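Local coordinates for protein peptidase, zinc-dependent (Methanocorpusculum labreanum, PDB 3LMC) that binds a zinc ion and an iron(III) ion and probably acts as a zinc-dependent metallopeptidase, at residues 2-6 against 27-33; 18-23 against 140-144. All coordinates share one frame. Numbering follows the deposited sequence.

The two contacts share one building block, the beta-alpha-beta unit made of strand 3-7, helix 16-27 and strand 31-34. Contact 1 joins its two strands side by side; contact 2 packs its helix against helix 136-154, which carries the zinc ligands His-149 and His-153. Their centres lie about 11 Å apart, and they meet directly: Leu-5 CD1 is 3.9 Å from Leu-23 CD1, and Leu-5 CD2 is 3.9 Å from Val-19 CG1. Neither contact touches a metal. The side chains of Leu-27 in contact 1 and Leu-23 in contact 2 each lie about 8 Å from that of His-149 and about 13 Å from the zinc.

Contact 1: residues 2-6 against 27-33; sequences GIHLF and LEMPVSR
Ile-3, Leu-5 and Val-31 form the apolar centre on one face of a parallel strand pair, where branched, hydrophobic side chains exclude water. Ile-3 CG2 lies 4.1 Å from Val-31 CG2, and Val-31 CG1 the same distance from Leu-5 CB, so Val-31 (chi1 t) spans both neighbours. Ile-3, in the extended mt rotamer, carries CD1 to 4.4 Å from Leu-27 CD1, beside the selenomethionine at Met-29. Glu-28, with positive phi, is the C-prime residue of a Schellman motif that ends the helix and turns the chain toward the second strand. The axes of strand segments 3-6 and 31-33 approach to 4.6 Å, with 31° between their N-to-C directions, in the register His-4 with Ser-32 and Leu-5 with Arg-33 (CA-CA 4.8 and 4.9 Å). Ser-32 makes both direct hydrogen bonds: its N donates to Ile-3 O at 2.8 Å, and its O accepts from Leu-5 N at 2.7 Å. One rung earlier, a water bridges the 4.1 Å between Ile-3 N and Pro-30 O, accepting from the first at 2.9 Å and donating to the second at 2.8 Å. On the other face His-4 and Ser-32 form the polar edge: a second water lies 2.9 Å from both His-4 ND1 and Ser-32 OG, while His-4 NE2 bonds to Glu-89. This is the strand pairing of a beta-alpha-beta unit. Strand 31-34 edges the five-stranded sheet, strand 90-94 flanks strand 3-7 across from it, and helices 16-27 and 136-154 cover the apolar face, at whose exposed margin Arg-33 lies against Ser-16 and Ser-20.

Contact 2: residues 18-23 against 140-144; sequences PVSEEL and IDRIV
The axes of helical segments 18-23 and 140-144, parts of helices 16-27 and 136-154, approach to 9.4 Å and cross at -49°. Both backbones are alpha-helical (Leu-23 N to Val-19 O 2.9 Å). The nearest CA pairs, Val-19 with Ile-140 at 5.8 Å and Leu-23 with Val-144 at 5.6 Å, lie four residues apart on each helix, which with the angle is consistent with ridges-into-grooves packing of i, i+4 rows. Val-144 CG2 (chi1 t) fills the hollow between Val-19 and Glu-22, 4.1 Å from Val-19 CA and 3.7 Å from Glu-22 CB. In return Val-19 (chi1 t) enters the recess among Ile-140, Ile-143 and Val-144: its CG2 is 4.0 Å from Ile-140 CG2, and its CG1 is 3.9 Å from Ile-143 CG2. Short, beta-branched valines fit these hollows and let the backbones come close. The CA-to-CB bond of Leu-23 points sideways, but its mt rotamer brings CD2 to 3.4 Å from Val-144 O and 4.2 Å from Val-144 CG1. At both N-terminal ends Pro-18 CB meets Ile-140 CD1 at 3.8 Å. Glu-22 OE2 lies 4.0 Å from Ile-140 CG2, and OE1 forms a salt bridge with Lys-181, which also pairs with Asp-141. Segment 140-144 precedes the HExxH motif of zinc ligands His-149 and His-153. Deeper in the fold, Val-19 and Leu-23 rest on Leu-5, and Val-19 and Ile-143 on Trp-7, so both helices lie against strand 3-7.

Contact 1: residues 2-6 against 27-33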
# COMPACT_ATOMS: atom_id res chain seq x y z
N GLY A 2 6.07 -11.10 7.58
CA GLY A 2 5.96 -11.24 6.14
C GLY A 2 5.28 -10.00 5.59
O GLY A 2 4.69 -9.22 6.34
N ILE A 3 5.36 -9.82 4.27
CA ILE A 3 4.71 -8.68 3.62
C ILE A 3 3.80 -9.21 2.54
O ILE A 3 4.24 -9.94 1.65
CB ILE A 3 5.73 -7.71 3.01
CG1 ILE A 3 6.64 -7.14 4.10
CG2 ILE A 3 5.02 -6.55 2.32
CD1 ILE A 3 7.76 -6.32 3.54
N HIS A 4 2.52 -8.83 2.62
CA HIS A 4 1.49 -9.35 1.74
C HIS A 4 0.87 -8.22 0.92
O HIS A 4 0.33 -7.26 1.47
CB HIS A 4 0.40 -10.05 2.56
CG HIS A 4 0.93 -11.07 3.52
ND1 HIS A 4 0.88 -12.43 3.27
CD2 HIS A 4 1.50 -10.94 4.74
CE1 HIS A 4 1.42 -13.09 4.28
NE2 HIS A 4 1.80 -12.21 5.19
N LEU A 5 0.96 -8.34 -0.40
CA LEU A 5 0.33 -7.37 -1.30
C LEU A 5 -1.07 -7.89 -1.59
O LEU A 5 -1.23 -8.88 -2.32
CB LEU A 5 1.12 -7.27 -2.62
CG LEU A 5 0.56 -6.28 -3.65
CD1 LEU A 5 0.66 -4.87 -3.13
CD2 LEU A 5 1.28 -6.40 -5.01
N PHE A 6 -2.08 -7.26 -0.99
CA PHE A 6 -3.45 -7.63 -1.27
C PHE A 6 -3.95 -6.79 -2.44
O PHE A 6 -4.40 -5.64 -2.25
CB PHE A 6 -4.38 -7.45 -0.06
CG PHE A 6 -5.77 -8.03 -0.29
CD1 PHE A 6 -6.40 -8.79 0.68
CD2 PHE A 6 -6.42 -7.83 -1.51
CE1 PHE A 6 -7.66 -9.34 0.44
CE2 PHE A 6 -7.68 -8.38 -1.76
CZ PHE A 6 -8.30 -9.13 -0.79
N LEU A 27 12.29 -2.87 -1.50
CA LEU A 27 12.26 -3.11 -0.06
C LEU A 27 13.37 -4.09 0.36
O LEU A 27 13.78 -4.11 1.53
CB LEU A 27 10.89 -3.66 0.35
CG LEU A 27 9.68 -2.73 0.20
CD1 LEU A 27 8.38 -3.53 0.24
CD2 LEU A 27 9.66 -1.64 1.27
N GLU A 28 13.84 -4.89 -0.59
CA GLU A 28 14.82 -5.93 -0.29
C GLU A 28 14.22 -6.91 0.71
O GLU A 28 14.88 -7.28 1.69
CB GLU A 28 16.12 -5.34 0.27
CG GLU A 28 17.06 -4.79 -0.79
CD GLU A 28 18.21 -3.96 -0.19
OE1 GLU A 28 18.18 -3.66 1.02
OE2 GLU A 28 19.14 -3.60 -0.94
N MSE A 29 12.98 -7.32 0.44
CA MSE A 29 12.21 -8.22 1.31
C MSE A 29 11.22 -9.01 0.45
O MSE A 29 10.67 -8.48 -0.52
CB MSE A 29 11.43 -7.42 2.36
CG MSE A 29 12.27 -6.48 3.25
SE MSE A 29 11.24 -5.66 4.73
CE MSE A 29 10.21 -4.35 3.74
N PRO A 30 10.98 -10.28 0.81
CA PRO A 30 10.02 -11.10 0.06
C PRO A 30 8.62 -10.53 0.23
O PRO A 30 8.26 -10.11 1.33
CB PRO A 30 10.10 -12.46 0.74
CG PRO A 30 10.58 -12.15 2.11
CD PRO A 30 11.54 -10.99 1.97
N VAL A 31 7.85 -10.52 -0.85
CA VAL A 31 6.51 -9.97 -0.84
C VAL A 31 5.59 -10.99 -1.49
O VAL A 31 5.80 -11.39 -2.64
CB VAL A 31 6.46 -8.64 -1.65
CG1 VAL A 31 5.03 -8.15 -1.84
CG2 VAL A 31 7.31 -7.59 -0.98
N SER A 32 4.57 -11.42 -0.75
CA SER A 32 3.62 -12.40 -1.26
C SER A 32 2.40 -11.71 -1.87
O SER A 32 1.91 -10.73 -1.32
CB SER A 32 3.18 -13.35 -0.15
OG SER A 32 2.14 -14.21 -0.60
N ARG A 33 1.93 -12.23 -3.00
CA ARG A 33 0.90 -11.60 -3.79
C ARG A 33 -0.45 -12.31 -3.66
O ARG A 33 -0.54 -13.53 -3.83
CB ARG A 33 1.33 -11.60 -5.26
CG ARG A 33 0.46 -10.77 -6.18
CD ARG A 33 1.11 -10.67 -7.54
NE ARG A 33 1.07 -11.93 -8.26
CZ ARG A 33 2.09 -12.77 -8.37
NH1 ARG A 33 3.26 -12.50 -7.80
NH2 ARG A 33 1.93 -13.89 -9.07
O HOH W 1 6.97 -11.90 3.10
O HOH W 2 -0.19 -14.03 1.16

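Contact 2: residues 18-23 against 140-144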
# COMPACT_ATOMS: atom_id res chain seq x y z
N PRO A 18 4.33 -7.75 -11.61
CA PRO A 18 5.43 -6.77 -11.67
C PRO A 18 5.48 -5.89 -10.43
O PRO A 18 6.55 -5.66 -9.88
CB PRO A 18 5.10 -5.92 -12.91
CG PRO A 18 4.19 -6.74 -13.71
CD PRO A 18 3.40 -7.59 -12.74
N VAL A 19 4.33 -5.39 -9.99
CA VAL A 19 4.30 -4.57 -8.78
C VAL A 19 4.84 -5.33 -7.56
O VAL A 19 5.67 -4.83 -6.80
CB VAL A 19 2.88 -4.06 -8.48
CG1 VAL A 19 2.83 -3.48 -7.06
CG2 VAL A 19 2.50 -3.00 -9.52
N SER A 20 4.36 -6.55 -7.39
CA SER A 20 4.88 -7.43 -6.35
C SER A 20 6.41 -7.57 -6.43
O SER A 20 7.10 -7.51 -5.41
CB SER A 20 4.25 -8.82 -6.51
OG SER A 20 4.76 -9.71 -5.55
N GLU A 21 6.95 -7.77 -7.63
CA GLU A 21 8.37 -8.07 -7.78
C GLU A 21 9.26 -6.86 -7.55
O GLU A 21 10.32 -6.97 -6.95
CB GLU A 21 8.65 -8.71 -9.15
CG GLU A 21 8.01 -10.10 -9.27
CD GLU A 21 8.00 -10.63 -10.68
OE1 GLU A 21 8.61 -10.00 -11.57
OE2 GLU A 21 7.38 -11.70 -10.90
N GLU A 22 8.80 -5.69 -8.01
CA GLU A 22 9.52 -4.43 -7.79
C GLU A 22 9.41 -3.92 -6.35
O GLU A 22 10.33 -3.28 -5.84
CB GLU A 22 9.00 -3.37 -8.75
CG GLU A 22 9.09 -3.74 -10.21
CD GLU A 22 9.11 -2.51 -11.12
OE1 GLU A 22 9.17 -1.37 -10.60
OE2 GLU A 22 9.09 -2.68 -12.35
N LEU A 23 8.27 -4.18 -5.71
CA LEU A 23 8.12 -3.84 -4.31
C LEU A 23 9.14 -4.68 -3.56
O LEU A 23 9.84 -4.17 -2.70
CB LEU A 23 6.71 -4.15 -3.80
CG LEU A 23 5.63 -3.08 -3.97
CD1 LEU A 23 4.30 -3.55 -3.36
CD2 LEU A 23 6.09 -1.77 -3.33
N ILE A 140 2.59 0.95 -12.93
CA ILE A 140 3.44 0.09 -12.10
C ILE A 140 4.45 0.95 -11.33
O ILE A 140 4.61 0.82 -10.11
CB ILE A 140 4.20 -0.94 -12.97
CG1 ILE A 140 3.23 -1.94 -13.61
CG2 ILE A 140 5.27 -1.68 -12.13
CD1 ILE A 140 3.85 -2.80 -14.72
N ASP A 141 5.13 1.85 -12.04
CA ASP A 141 6.09 2.75 -11.40
C ASP A 141 5.45 3.44 -10.21
O ASP A 141 6.04 3.50 -9.13
CB ASP A 141 6.54 3.86 -12.34
CG ASP A 141 7.43 3.37 -13.46
OD1 ASP A 141 7.98 2.26 -13.35
OD2 ASP A 141 7.57 4.11 -14.45
N ARG A 142 4.28 4.01 -10.43
CA ARG A 142 3.63 4.83 -9.40
C ARG A 142 3.18 4.01 -8.20
O ARG A 142 3.44 4.39 -7.05
CB ARG A 142 2.47 5.61 -10.00
CG ARG A 142 2.95 6.65 -11.00
CD ARG A 142 1.77 7.20 -11.83
NE ARG A 142 2.23 8.29 -12.69
CZ ARG A 142 1.72 8.55 -13.89
NH1 ARG A 142 0.74 7.81 -14.39
NH2 ARG A 142 2.22 9.56 -14.60
N ILE A 143 2.53 2.87 -8.45
CA ILE A 143 2.08 2.01 -7.36
C ILE A 143 3.24 1.47 -6.53
O ILE A 143 3.13 1.34 -5.31
CB ILE A 143 1.28 0.80 -7.85
CG1 ILE A 143 0.06 1.26 -8.64
CG2 ILE A 143 0.87 -0.10 -6.66
CD1 ILE A 143 -0.80 0.12 -9.16
N VAL A 144 4.34 1.14 -7.18
CA VAL A 144 5.50 0.63 -6.48
C VAL A 144 6.06 1.69 -5.55
O VAL A 144 6.38 1.41 -4.39
CB VAL A 144 6.61 0.25 -7.46
CG1 VAL A 144 7.93 0.01 -6.71
CG2 VAL A 144 6.20 -0.95 -8.30